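Local coordinates for protein beta-galactosidase/beta-glucuronidase (Faecalibacterium prausnitzii L2-6, PDB 6MVF) that binds flavin mononucleotide and is a family 2 glycoside hydrolase of a human gut bacterium, acting as a beta-glucuronidase, at residues A[28-33]-A[161-166]; A[74-79]-A[129-134]; A[86-91]-A[168-173]; A[102-107]-A[121-126]. One frame throughout, in Å; residues are numbered along the deposited sequence.

Contact 1: A[28-33]-A[161-166]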
loop_
_atom_site.group_PDB
_atom_site.type_symbol
_atom_site.label_atom_id
_atom_site.label_comp_id
_atom_site.label_asym_id
_atom_site.label_seq_id
_atom_site.Cartn_x
_atom_site.Cartn_y
_atom_site.Cartn_z
ATOM N N ILE A 28 22.082 4.139 0.855
ATOM C CA ILE A 28 21.566 3.786 2.173
ATOM C C ILE A 28 21.202 5.065 2.912
ATOM O O ILE A 28 22.037 5.963 3.075
ATOM C CB ILE A 28 22.579 2.971 2.991
ATOM C CG1 ILE A 28 22.980 1.688 2.263
ATOM C CG2 ILE A 28 21.971 2.640 4.337
ATOM C CD1 ILE A 28 24.253 1.811 1.397
ATOM N N SER A 29 19.970 5.145 3.387
ATOM C CA SER A 29 19.600 6.289 4.200
ATOM C C SER A 29 20.236 6.178 5.580
ATOM O O SER A 29 20.182 5.126 6.220
ATOM C CB SER A 29 18.091 6.397 4.331
ATOM O OG SER A 29 17.788 7.552 5.099
ATOM N N LEU A 30 20.850 7.265 6.034
ATOM C CA LEU A 30 21.412 7.311 7.375
ATOM C C LEU A 30 20.694 8.371 8.190
ATOM O O LEU A 30 21.342 9.234 8.787
ATOM C CB LEU A 30 22.898 7.642 7.346
ATOM C CG LEU A 30 23.893 6.710 6.695
ATOM C CD1 LEU A 30 25.178 7.509 6.459
ATOM C CD2 LEU A 30 24.139 5.522 7.601
ATOM N N ASN A 31 19.369 8.346 8.209
ATOM C CA ASN A 31 18.648 9.389 8.926
ATOM C C ASN A 31 18.417 9.058 10.395
ATOM O O ASN A 31 18.108 9.964 11.175
ATOM C CB ASN A 31 17.312 9.668 8.227
ATOM C CG ASN A 31 17.480 10.477 6.931
ATOM O OD1 ASN A 31 18.598 10.850 6.546
ATOM N ND2 ASN A 31 16.363 10.757 6.261
ATOM N N GLU A 32 18.571 7.797 10.790
ATOM C CA GLU A 32 18.261 7.345 12.137
ATOM C C GLU A 32 19.508 7.279 13.013
ATOM O O GLU A 32 20.636 7.197 12.524
ATOM C CB GLU A 32 17.593 5.974 12.093
ATOM C CG GLU A 32 16.181 6.021 11.570
ATOM C CD GLU A 32 15.802 4.753 10.843
ATOM O OE1 GLU A 32 16.724 3.995 10.440
ATOM O OE2 GLU A 32 14.581 4.516 10.674
ATOM N N GLY A 33 19.286 7.324 14.324
ATOM C CA GLY A 33 20.317 6.949 15.279
ATOM C C GLY A 33 21.364 7.992 15.608
ATOM O O GLY A 33 22.531 7.648 15.832
ATOM N N ARG A 161 17.534 18.057 6.081
ATOM C CA ARG A 161 17.111 17.262 4.933
ATOM C C ARG A 161 17.551 15.805 4.987
ATOM O O ARG A 161 17.119 15.021 4.131
ATOM C CB ARG A 161 17.636 17.865 3.619
ATOM C CG ARG A 161 17.000 19.195 3.238
ATOM C CD ARG A 161 17.409 19.656 1.837
ATOM N NE ARG A 161 16.846 20.973 1.604
ATOM C CZ ARG A 161 17.375 21.913 0.826
ATOM N NH1 ARG A 161 18.505 21.692 0.165
ATOM N NH2 ARG A 161 16.763 23.090 0.728
ATOM N N GLY A 162 18.400 15.424 5.946
ATOM C CA GLY A 162 18.886 14.066 6.068
ATOM C C GLY A 162 20.221 13.879 5.378
ATOM O O GLY A 162 20.775 14.793 4.761
ATOM N N VAL A 163 20.719 12.641 5.474
ATOM C CA VAL A 163 22.081 12.261 5.093
ATOM C C VAL A 163 22.041 10.863 4.478
ATOM O O VAL A 163 21.274 10.005 4.922
ATOM C CB VAL A 163 23.042 12.304 6.319
ATOM C CG1 VAL A 163 24.413 11.749 5.971
ATOM C CG2 VAL A 163 23.179 13.724 6.879
ATOM N N ASN A 164 22.879 10.627 3.465
ATOM C CA ASN A 164 22.891 9.370 2.727
ATOM C C ASN A 164 24.294 8.797 2.643
ATOM O O ASN A 164 25.284 9.528 2.572
ATOM C CB ASN A 164 22.388 9.526 1.288
ATOM C CG ASN A 164 20.896 9.711 1.203
ATOM O OD1 ASN A 164 20.133 9.000 1.853
ATOM N ND2 ASN A 164 20.467 10.669 0.383
ATOM N N LEU A 165 24.354 7.471 2.605
ATOM C CA LEU A 165 25.568 6.722 2.315
ATOM C C LEU A 165 25.434 6.135 0.916
ATOM O O LEU A 165 24.389 5.565 0.582
ATOM C CB LEU A 165 25.767 5.617 3.348
ATOM C CG LEU A 165 27.146 5.075 3.661
ATOM C CD1 LEU A 165 27.988 6.162 4.291
ATOM C CD2 LEU A 165 27.003 3.886 4.602
ATOM N N ILE A 166 26.466 6.298 0.089
ATOM C CA ILE A 166 26.450 5.809 -1.289
ATOM C C ILE A 166 27.606 4.826 -1.488
ATOM O O ILE A 166 28.771 5.160 -1.237
ATOM C CB ILE A 166 26.520 6.957 -2.311
ATOM C CG1 ILE A 166 25.366 7.941 -2.088
ATOM C CG2 ILE A 166 26.492 6.392 -3.731
ATOM C CD1 ILE A 166 25.394 9.161 -2.990
HETATM O O HOH W 1 16.604 12.377 3.658
#

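Contact 2: A[74-79]-A[129-134]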
loop_
_atom_site.group_PDB
_atom_site.type_symbol
_atom_site.label_atom_id
_atom_site.label_comp_id
_atom_site.label_asym_id
_atom_site.label_seq_id
_atom_site.Cartn_x
_atom_site.Cartn_y
_atom_site.Cartn_z
ATOM N N SER A 74 26.290 12.943 15.591
ATOM C CA SER A 74 27.139 11.778 15.391
ATOM C C SER A 74 26.300 10.515 15.474
ATOM O O SER A 74 25.304 10.460 16.203
ATOM C CB SER A 74 28.289 11.714 16.407
ATOM O OG SER A 74 27.798 11.367 17.683
ATOM N N ARG A 75 26.718 9.505 14.712
ATOM C CA ARG A 75 26.076 8.196 14.701
ATOM C C ARG A 75 27.081 7.169 14.206
ATOM O O ARG A 75 28.175 7.510 13.753
ATOM C CB ARG A 75 24.822 8.183 13.823
ATOM C CG ARG A 75 25.101 8.157 12.335
ATOM C CD ARG A 75 23.867 7.686 11.590
ATOM N NE ARG A 75 23.929 6.251 11.342
ATOM C CZ ARG A 75 22.931 5.523 10.857
ATOM N NH1 ARG A 75 21.767 6.075 10.568
ATOM N NH2 ARG A 75 23.102 4.232 10.664
ATOM N N THR A 76 26.683 5.899 14.278
ATOM C CA THR A 76 27.496 4.776 13.827
ATOM C C THR A 76 26.924 4.195 12.536
ATOM O O THR A 76 25.723 4.290 12.279
ATOM C CB THR A 76 27.572 3.729 14.938
ATOM O OG1 THR A 76 28.355 4.279 15.998
ATOM C CG2 THR A 76 28.217 2.420 14.463
ATOM N N PHE A 77 27.797 3.648 11.686
ATOM C CA PHE A 77 27.341 3.012 10.453
ATOM C C PHE A 77 28.268 1.858 10.094
ATOM O O PHE A 77 29.441 1.836 10.481
ATOM C CB PHE A 77 27.223 4.015 9.283
ATOM C CG PHE A 77 28.540 4.567 8.775
ATOM C CD1 PHE A 77 29.121 5.685 9.353
ATOM C CD2 PHE A 77 29.168 4.002 7.677
ATOM C CE1 PHE A 77 30.317 6.208 8.856
ATOM C CE2 PHE A 77 30.373 4.531 7.185
ATOM C CZ PHE A 77 30.934 5.630 7.771
ATOM N N LYS A 78 27.716 0.880 9.378
ATOM C CA LYS A 78 28.504 -0.237 8.885
ATOM C C LYS A 78 29.038 0.110 7.509
ATOM O O LYS A 78 28.355 0.760 6.716
ATOM C CB LYS A 78 27.680 -1.525 8.818
ATOM C CG LYS A 78 27.125 -1.956 10.158
ATOM C CD LYS A 78 27.455 -3.417 10.466
ATOM C CE LYS A 78 27.782 -3.634 11.949
ATOM N NZ LYS A 78 26.748 -3.031 12.848
ATOM N N LYS A 79 30.266 -0.298 7.247
ATOM C CA LYS A 79 30.886 -0.022 5.963
ATOM C C LYS A 79 30.161 -0.834 4.897
ATOM O O LYS A 79 30.058 -2.058 5.035
ATOM C CB LYS A 79 32.375 -0.369 6.025
ATOM C CG LYS A 79 33.163 -0.179 4.732
ATOM C CD LYS A 79 34.332 -1.160 4.704
ATOM C CE LYS A 79 35.053 -1.192 3.359
ATOM N NZ LYS A 79 35.859 0.039 3.100
ATOM N N ASP A 129 36.107 -2.050 8.234
ATOM C CA ASP A 129 35.014 -3.004 8.289
ATOM C C ASP A 129 34.279 -2.904 9.624
ATOM O O ASP A 129 34.820 -2.456 10.637
ATOM C CB ASP A 129 35.538 -4.423 8.076
ATOM C CG ASP A 129 36.457 -4.518 6.878
ATOM O OD1 ASP A 129 36.904 -3.442 6.410
ATOM O OD2 ASP A 129 36.718 -5.652 6.407
ATOM N N GLY A 130 33.016 -3.326 9.608
ATOM C CA GLY A 130 32.189 -3.218 10.790
ATOM C C GLY A 130 31.817 -1.777 11.075
ATOM O O GLY A 130 31.718 -0.934 10.179
ATOM N N ASP A 131 31.627 -1.491 12.357
ATOM C CA ASP A 131 31.147 -0.180 12.761
ATOM C C ASP A 131 32.170 0.900 12.435
ATOM O O ASP A 131 33.380 0.685 12.533
ATOM C CB ASP A 131 30.829 -0.179 14.254
ATOM C CG ASP A 131 29.559 -0.949 14.584
ATOM O OD1 ASP A 131 28.852 -1.364 13.641
ATOM O OD2 ASP A 131 29.263 -1.138 15.789
ATOM N N ASN A 132 31.665 2.056 12.004
ATOM C CA ASN A 132 32.443 3.277 11.853
ATOM C C ASN A 132 31.695 4.386 12.583
ATOM O O ASN A 132 30.520 4.236 12.917
ATOM C CB ASN A 132 32.661 3.647 10.368
ATOM C CG ASN A 132 33.477 2.610 9.616
ATOM O OD1 ASN A 132 34.626 2.857 9.233
ATOM N ND2 ASN A 132 32.888 1.437 9.402
ATOM N N GLU A 133 32.373 5.502 12.844
ATOM C CA GLU A 133 31.726 6.667 13.446
ATOM C C GLU A 133 31.693 7.837 12.466
ATOM O O GLU A 133 32.712 8.182 11.857
ATOM C CB GLU A 133 32.415 7.077 14.748
ATOM C CG GLU A 133 31.662 6.594 16.000
ATOM C CD GLU A 133 30.480 7.503 16.401
ATOM O OE1 GLU A 133 30.601 8.751 16.298
ATOM O OE2 GLU A 133 29.427 6.966 16.832
ATOM N N LEU A 134 30.515 8.433 12.319
ATOM C CA LEU A 134 30.284 9.582 11.453
ATOM C C LEU A 134 29.959 10.797 12.315
ATOM O O LEU A 134 29.043 10.744 13.150
ATOM C CB LEU A 134 29.139 9.288 10.477
ATOM C CG LEU A 134 28.608 10.361 9.528
ATOM C CD1 LEU A 134 29.726 10.855 8.670
ATOM C CD2 LEU A 134 27.472 9.805 8.657
HETATM O O HOH W 2 31.755 -3.653 6.890
#

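Contact 3: A[86-91]-A[168-173]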
loop_
_atom_site.group_PDB
_atom_site.type_symbol
_atom_site.label_atom_id
_atom_site.label_comp_id
_atom_site.label_asym_id
_atom_site.label_seq_id
_atom_site.Cartn_x
_atom_site.Cartn_y
_atom_site.Cartn_z
ATOM N N GLY A 86 37.506 -2.918 -5.269
ATOM C CA GLY A 86 37.637 -1.548 -5.689
ATOM C C GLY A 86 36.501 -0.646 -5.288
ATOM O O GLY A 86 36.467 0.505 -5.742
ATOM N N GLY A 87 35.582 -1.134 -4.453
ATOM C CA GLY A 87 34.422 -0.359 -4.080
ATOM C C GLY A 87 34.783 0.947 -3.403
ATOM O O GLY A 87 35.874 1.135 -2.863
ATOM N N ARG A 88 33.836 1.873 -3.457
ATOM C CA ARG A 88 34.014 3.207 -2.915
ATOM C C ARG A 88 32.805 3.564 -2.063
ATOM O O ARG A 88 31.696 3.064 -2.282
ATOM C CB ARG A 88 34.223 4.227 -4.041
ATOM C CG ARG A 88 35.276 3.756 -5.035
ATOM C CD ARG A 88 36.053 4.886 -5.664
ATOM N NE ARG A 88 36.741 5.724 -4.683
ATOM C CZ ARG A 88 37.828 5.354 -4.017
ATOM N NH1 ARG A 88 38.343 4.150 -4.205
ATOM N NH2 ARG A 88 38.398 6.190 -3.167
ATOM N N VAL A 89 33.046 4.402 -1.059
ATOM C CA VAL A 89 32.027 4.807 -0.103
ATOM C C VAL A 89 31.983 6.323 -0.070
ATOM O O VAL A 89 33.027 6.977 0.020
ATOM C CB VAL A 89 32.307 4.248 1.302
ATOM C CG1 VAL A 89 31.173 4.635 2.267
ATOM C CG2 VAL A 89 32.535 2.724 1.224
ATOM N N TYR A 90 30.781 6.879 -0.159
ATOM C CA TYR A 90 30.572 8.317 -0.143
ATOM C C TYR A 90 29.527 8.645 0.910
ATOM O O TYR A 90 28.549 7.911 1.065
ATOM C CB TYR A 90 30.106 8.828 -1.518
ATOM C CG TYR A 90 31.196 9.049 -2.551
ATOM C CD1 TYR A 90 31.752 7.983 -3.270
ATOM C CD2 TYR A 90 31.641 10.332 -2.842
ATOM C CE1 TYR A 90 32.753 8.208 -4.231
ATOM C CE2 TYR A 90 32.622 10.563 -3.806
ATOM C CZ TYR A 90 33.177 9.512 -4.493
ATOM O OH TYR A 90 34.155 9.781 -5.431
ATOM N N VAL A 91 29.731 9.737 1.640
ATOM C CA VAL A 91 28.674 10.299 2.478
ATOM C C VAL A 91 28.077 11.478 1.729
ATOM O O VAL A 91 28.802 12.276 1.126
ATOM C CB VAL A 91 29.166 10.708 3.885
ATOM C CG1 VAL A 91 30.309 11.681 3.813
ATOM C CG2 VAL A 91 28.040 11.325 4.655
ATOM N N VAL A 168 29.401 2.478 -4.414
ATOM C CA VAL A 168 29.525 2.350 -5.869
ATOM C C VAL A 168 30.780 1.563 -6.206
ATOM O O VAL A 168 31.689 1.424 -5.375
ATOM C CB VAL A 168 29.568 3.725 -6.575
ATOM C CG1 VAL A 168 28.197 4.441 -6.515
ATOM C CG2 VAL A 168 30.687 4.586 -6.007
ATOM N N PRO A 169 30.863 1.024 -7.436
ATOM C CA PRO A 169 32.119 0.408 -7.879
ATOM C C PRO A 169 33.163 1.467 -8.163
ATOM O O PRO A 169 32.871 2.669 -8.083
ATOM C CB PRO A 169 31.735 -0.335 -9.168
ATOM C CG PRO A 169 30.247 -0.273 -9.244
ATOM C CD PRO A 169 29.828 0.931 -8.476
ATOM N N ASN A 170 34.374 1.026 -8.526
ATOM C CA ASN A 170 35.465 1.964 -8.772
ATOM C C ASN A 170 35.167 2.862 -9.971
ATOM O O ASN A 170 35.427 4.066 -9.931
ATOM C CB ASN A 170 36.780 1.203 -8.963
ATOM C CG ASN A 170 37.964 2.131 -9.131
ATOM O OD1 ASN A 170 38.293 2.902 -8.226
ATOM N ND2 ASN A 170 38.604 2.074 -10.294
ATOM N N ALA A 171 34.639 2.296 -11.047
ATOM C CA ALA A 171 34.132 3.081 -12.162
ATOM C C ALA A 171 32.648 3.345 -11.919
ATOM O O ALA A 171 31.870 2.403 -11.725
ATOM C CB ALA A 171 34.356 2.359 -13.491
ATOM N N HIS A 172 32.264 4.620 -11.926
ATOM C CA HIS A 172 30.938 5.061 -11.519
ATOM C C HIS A 172 30.744 6.491 -12.000
ATOM O O HIS A 172 31.709 7.238 -12.161
ATOM C CB HIS A 172 30.757 4.987 -9.992
ATOM C CG HIS A 172 31.634 5.934 -9.226
ATOM N ND1 HIS A 172 32.841 5.555 -8.675
ATOM C CD2 HIS A 172 31.473 7.240 -8.905
ATOM C CE1 HIS A 172 33.387 6.587 -8.054
ATOM N NE2 HIS A 172 32.571 7.621 -8.173
ATOM N N PHE A 173 29.482 6.871 -12.194
ATOM C CA PHE A 173 29.154 8.248 -12.547
ATOM C C PHE A 173 29.544 9.220 -11.431
ATOM O O PHE A 173 29.382 8.932 -10.234
ATOM C CB PHE A 173 27.661 8.382 -12.859
ATOM C CG PHE A 173 27.202 7.596 -14.059
ATOM C CD1 PHE A 173 27.515 8.025 -15.350
ATOM C CD2 PHE A 173 26.409 6.453 -13.898
ATOM C CE1 PHE A 173 27.093 7.317 -16.453
ATOM C CE2 PHE A 173 25.960 5.742 -14.999
ATOM C CZ PHE A 173 26.306 6.170 -16.282
HETATM O O HOH W 3 39.083 1.812 -5.729
#

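Contact 4: A[102-107]-A[121-126]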
loop_
_atom_site.group_PDB
_atom_site.type_symbol
_atom_site.label_atom_id
_atom_site.label_comp_id
_atom_site.label_asym_id
_atom_site.label_seq_id
_atom_site.Cartn_x
_atom_site.Cartn_y
_atom_site.Cartn_z
ATOM N N VAL A 102 32.596 17.348 8.148
ATOM C CA VAL A 102 32.293 15.922 8.243
ATOM C C VAL A 102 33.558 15.181 8.660
ATOM O O VAL A 102 34.617 15.344 8.042
ATOM C CB VAL A 102 31.730 15.366 6.917
ATOM C CG1 VAL A 102 31.345 13.884 7.066
ATOM C CG2 VAL A 102 30.518 16.166 6.468
ATOM N N LYS A 103 33.451 14.362 9.704
ATOM C CA LYS A 103 34.546 13.506 10.150
ATOM C C LYS A 103 34.096 12.054 10.152
ATOM O O LYS A 103 33.002 11.735 10.635
ATOM C CB LYS A 103 35.032 13.879 11.553
ATOM C CG LYS A 103 35.915 15.096 11.636
ATOM C CD LYS A 103 36.080 15.485 13.097
ATOM C CE LYS A 103 36.822 16.798 13.254
ATOM N NZ LYS A 103 36.200 17.651 14.303
ATOM N N VAL A 104 34.946 11.175 9.629
ATOM C CA VAL A 104 34.750 9.736 9.736
ATOM C C VAL A 104 35.876 9.177 10.597
ATOM O O VAL A 104 37.060 9.384 10.295
ATOM C CB VAL A 104 34.706 9.060 8.359
ATOM C CG1 VAL A 104 34.579 7.553 8.520
ATOM C CG2 VAL A 104 33.547 9.610 7.556
ATOM N N ASN A 105 35.505 8.482 11.680
ATOM C CA ASN A 105 36.468 7.879 12.598
ATOM C C ASN A 105 37.569 8.870 12.985
ATOM O O ASN A 105 38.755 8.547 12.988
ATOM C CB ASN A 105 37.073 6.612 11.990
ATOM C CG ASN A 105 36.048 5.522 11.728
ATOM O OD1 ASN A 105 35.119 5.292 12.521
ATOM N ND2 ASN A 105 36.222 4.827 10.607
ATOM N N GLY A 106 37.181 10.110 13.262
ATOM C CA GLY A 106 38.105 11.105 13.757
ATOM C C GLY A 106 38.674 12.051 12.716
ATOM O O GLY A 106 38.951 13.210 13.045
ATOM N N THR A 107 38.844 11.597 11.475
ATOM C CA THR A 107 39.520 12.380 10.439
ATOM C C THR A 107 38.532 13.207 9.616
ATOM O O THR A 107 37.464 12.714 9.237
ATOM C CB THR A 107 40.298 11.436 9.520
ATOM O OG1 THR A 107 41.273 10.719 10.287
ATOM C CG2 THR A 107 40.978 12.198 8.398
ATOM N N ALA A 121 31.303 13.538 -0.018
ATOM C CA ALA A 121 32.686 13.284 0.372
ATOM C C ALA A 121 33.018 11.806 0.186
ATOM O O ALA A 121 32.272 10.938 0.652
ATOM C CB ALA A 121 32.929 13.705 1.825
ATOM N N ASP A 122 34.128 11.528 -0.504
ATOM C CA ASP A 122 34.641 10.168 -0.676
ATOM C C ASP A 122 35.308 9.735 0.635
ATOM O O ASP A 122 36.433 10.120 0.935
ATOM C CB ASP A 122 35.599 10.132 -1.864
ATOM C CG ASP A 122 36.156 8.733 -2.162
ATOM O OD1 ASP A 122 35.868 7.774 -1.413
ATOM O OD2 ASP A 122 36.895 8.598 -3.173
ATOM N N ILE A 123 34.621 8.931 1.434
ATOM C CA ILE A 123 35.159 8.500 2.715
ATOM C C ILE A 123 35.682 7.068 2.652
ATOM O O ILE A 123 35.818 6.425 3.687
ATOM C CB ILE A 123 34.132 8.655 3.844
ATOM C CG1 ILE A 123 32.959 7.707 3.620
ATOM C CG2 ILE A 123 33.641 10.085 3.907
ATOM C CD1 ILE A 123 32.185 7.408 4.865
ATOM N N THR A 124 35.984 6.570 1.447
ATOM C CA THR A 124 36.419 5.187 1.253
ATOM C C THR A 124 37.562 4.824 2.196
ATOM O O THR A 124 37.466 3.872 2.985
ATOM C CB THR A 124 36.863 4.974 -0.206
ATOM O OG1 THR A 124 35.798 5.313 -1.100
ATOM C CG2 THR A 124 37.291 3.523 -0.445
ATOM N N ASP A 125 38.654 5.591 2.116
ATOM C CA ASP A 125 39.886 5.342 2.851
ATOM C C ASP A 125 39.794 5.676 4.343
ATOM O O ASP A 125 40.696 5.297 5.094
ATOM C CB ASP A 125 41.026 6.130 2.197
ATOM C CG ASP A 125 41.257 5.725 0.730
ATOM O OD1 ASP A 125 41.228 4.503 0.417
ATOM O OD2 ASP A 125 41.448 6.635 -0.114
ATOM N N LEU A 126 38.743 6.352 4.799
ATOM C CA LEU A 126 38.519 6.537 6.225
ATOM C C LEU A 126 37.651 5.437 6.829
ATOM O O LEU A 126 37.319 5.503 8.016
ATOM C CB LEU A 126 37.889 7.907 6.478
ATOM C CG LEU A 126 38.476 8.991 5.562
ATOM C CD1 LEU A 126 37.743 10.337 5.725
ATOM C CD2 LEU A 126 39.973 9.150 5.783
#

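Contact 1: A[28-33]-A[161-166]
Asn31 and Val163 meet through side chain and backbone: OD1 of Asn31 accepts the backbone N-H of Val163 at 3.0 Å, with the donor lying in the amide plane. The torsion of Asn31 (chi1 -75°, CG beside its own backbone N) brings the amide to the start of strand 163-168, where OD1 also passes 3.3 Å from CA of Gly162. Just past the end of strand 26-29, Leu30 N donates to Val163 O at 3.0 Å. Regular antiparallel pairing holds Ile28 and Leu165, a hydrogen-bonded pair with Ile28 N to Leu165 O at 2.7 Å and Leu165 N to Ile28 O at 2.8 Å. On the apolar side, Leu30 CD1 lies 3.7 Å from Leu165 CB and also touches the CD1 methyl of that leucine, the two side chains crossing at a slant. A water bridges ND2 of Asn31 to the carbonyl O of Arg161. Farther out, Asn164 is held through ND2 by Glu92 of the next strand, and Phe77 and Leu134 of the facing sheet pack on Leu30. Strand 26-29, at the edge of its four-stranded sheet, thus keeps its register by backbone bonds, and Asn31 carries the ladder on in their place once the chain turns away.

Contact 2: A[74-79]-A[129-134]
The ring of Phe77 receives CB of Asn132 over one face; the two residues form an antiparallel hydrogen-bonded pair joining strands 70-78 and 131-139 of the sugar-binding domain. From CB the ring sets off with CG between the backbone N and the carbonyl carbon (chi1 68°). CD1 and CE1 run past CB of Leu134, CE1 at 3.7 Å. At the tip, CZ reaches CB of Asn132, also at 3.7 Å; this methylene makes a CH-pi contact, 3.9 Å from the ring centroid and 19° off the normal. CD2 of the ring touches CD2 of Leu165 in the facing sheet. The amide of Asn132 is held outside the pair, with ND2 donating to Arg128 O. On this same face Arg75 curls over the carbonyl of the following residue, gripping Thr76 O side-on with NE (2.8 Å) and NH2. On the other face the contacts are largely polar. Thr76 OG1 donates to Glu133 OE2 at 3.0 Å, on the anti side of the carboxylate, while the bent chain of Lys78 lies alongside Asp131 and places NZ 2.8 Å from OD1, on its syn lone pair. The chemistry implies a two-sided pair: Phe77 and Leu134 turn to the sandwich core beside Arg75 and Asn132, whereas Lys78 and Asp131 form their salt bridge exposed.

Contact 3: A[86-91]-A[168-173]
Arg88 and Val168 form an antiparallel hydrogen-bonded pair at the end of the beta sandwich, where strand 163-168 finishes and the chain turns to strand 172-173, which pairs with strand 195-204 of a separate sheet. Arg88 N donates to Val168 O at 2.9 Å, and Val168 N returns a bond to Arg88 O at 3.2 Å. CD of Arg88 comes to the edge of the His172 ring, 4.0 Å from CE1, and its guanidinium lies nearly parallel to that ring (planes 10° apart). Alongside Asn170 the same guanidinium is turned almost perpendicular to the amide, and its NH2 forms a salt bridge with Asp122. CG2 of Val168 lies over one face of the imidazole of His172, toward its rim, 3.5 Å above the plane. Tyr90 arrives from the opposite direction, its ring oblique to the imidazole at 73° with centroids 5.8 Å apart; its hydroxyl is hydrogen-bonded to Asp176. The side chain of His172 is about 10 Å from the bound flavin mononucleotide, two residues before Asp174, which binds it. A water bridges the two segments, donating to Gly86 O and Asn170 OD1, while the imidazole is anchored within its own segment by His172 ND1, which donates to Pro169 O at 2.9 Å.

Contact 4: A[102-107]-A[121-126]
Leu126 O accepts from ND2 of Asn105 at 2.9 Å, the one hydrogen bond across this contact, where a beta hairpin of one sheet of the sandwich meets the loop that follows strand 119-122 of the other. The N-H points at the oxygen at 139°, so the bond is bent, and the oxygen is tilted 22° from the amide plane. Asn105 is the first inner residue of a type I' turn running from Val104 to Thr107, closed by Val104 N to Thr107 O (3.0 Å) and Thr107 N to Val104 O. Its amide is fixed by further bonds to strand 131-139: ND2 also donates to Asn132 OD1, and OD1 accepts from Glu133 N. Val104, at the start of the turn, lies against two apolar side chains. Its CG1, anti to the backbone N (chi1 177°), passes 3.9 Å from CB of Leu126, while CG2 reaches both CG2 and CD1 of Ile123, 3.7 Å from each, the valine and isoleucine side chains crossing at about a right angle. On the opposing segment, an Asx turn shapes the chain just before Leu126: Asp122 OD1 accepts from Thr124 N at 3.1 Å. At the far end of the type I' turn, Thr107 adds a more distant apolar touch, its CG2 lying 4.1 Å from CD2 of Leu126.

From the N terminus, 28-33 opens contact 1, which closes only at 161-166 and so spans most of the sugar-binding domain. Contact 2 (74-79 with 129-134) lies wholly inside that loop. Contact 3 starts at 86-91 and ends at 168-173, beyond both closures, so it crosses contacts 1 and 2. The shortest loop, contact 4 (102-107 with 121-126), is nested within the other three. Contacts 1 and 3 lie along the four-stranded sheet, where strands 163-168 and 88-93 are neighbours; contact 2 joins two strands of the six-stranded sheet; contact 4 bridges the two sheets. Contact 3 also leads the chain out toward the flavin-binding region.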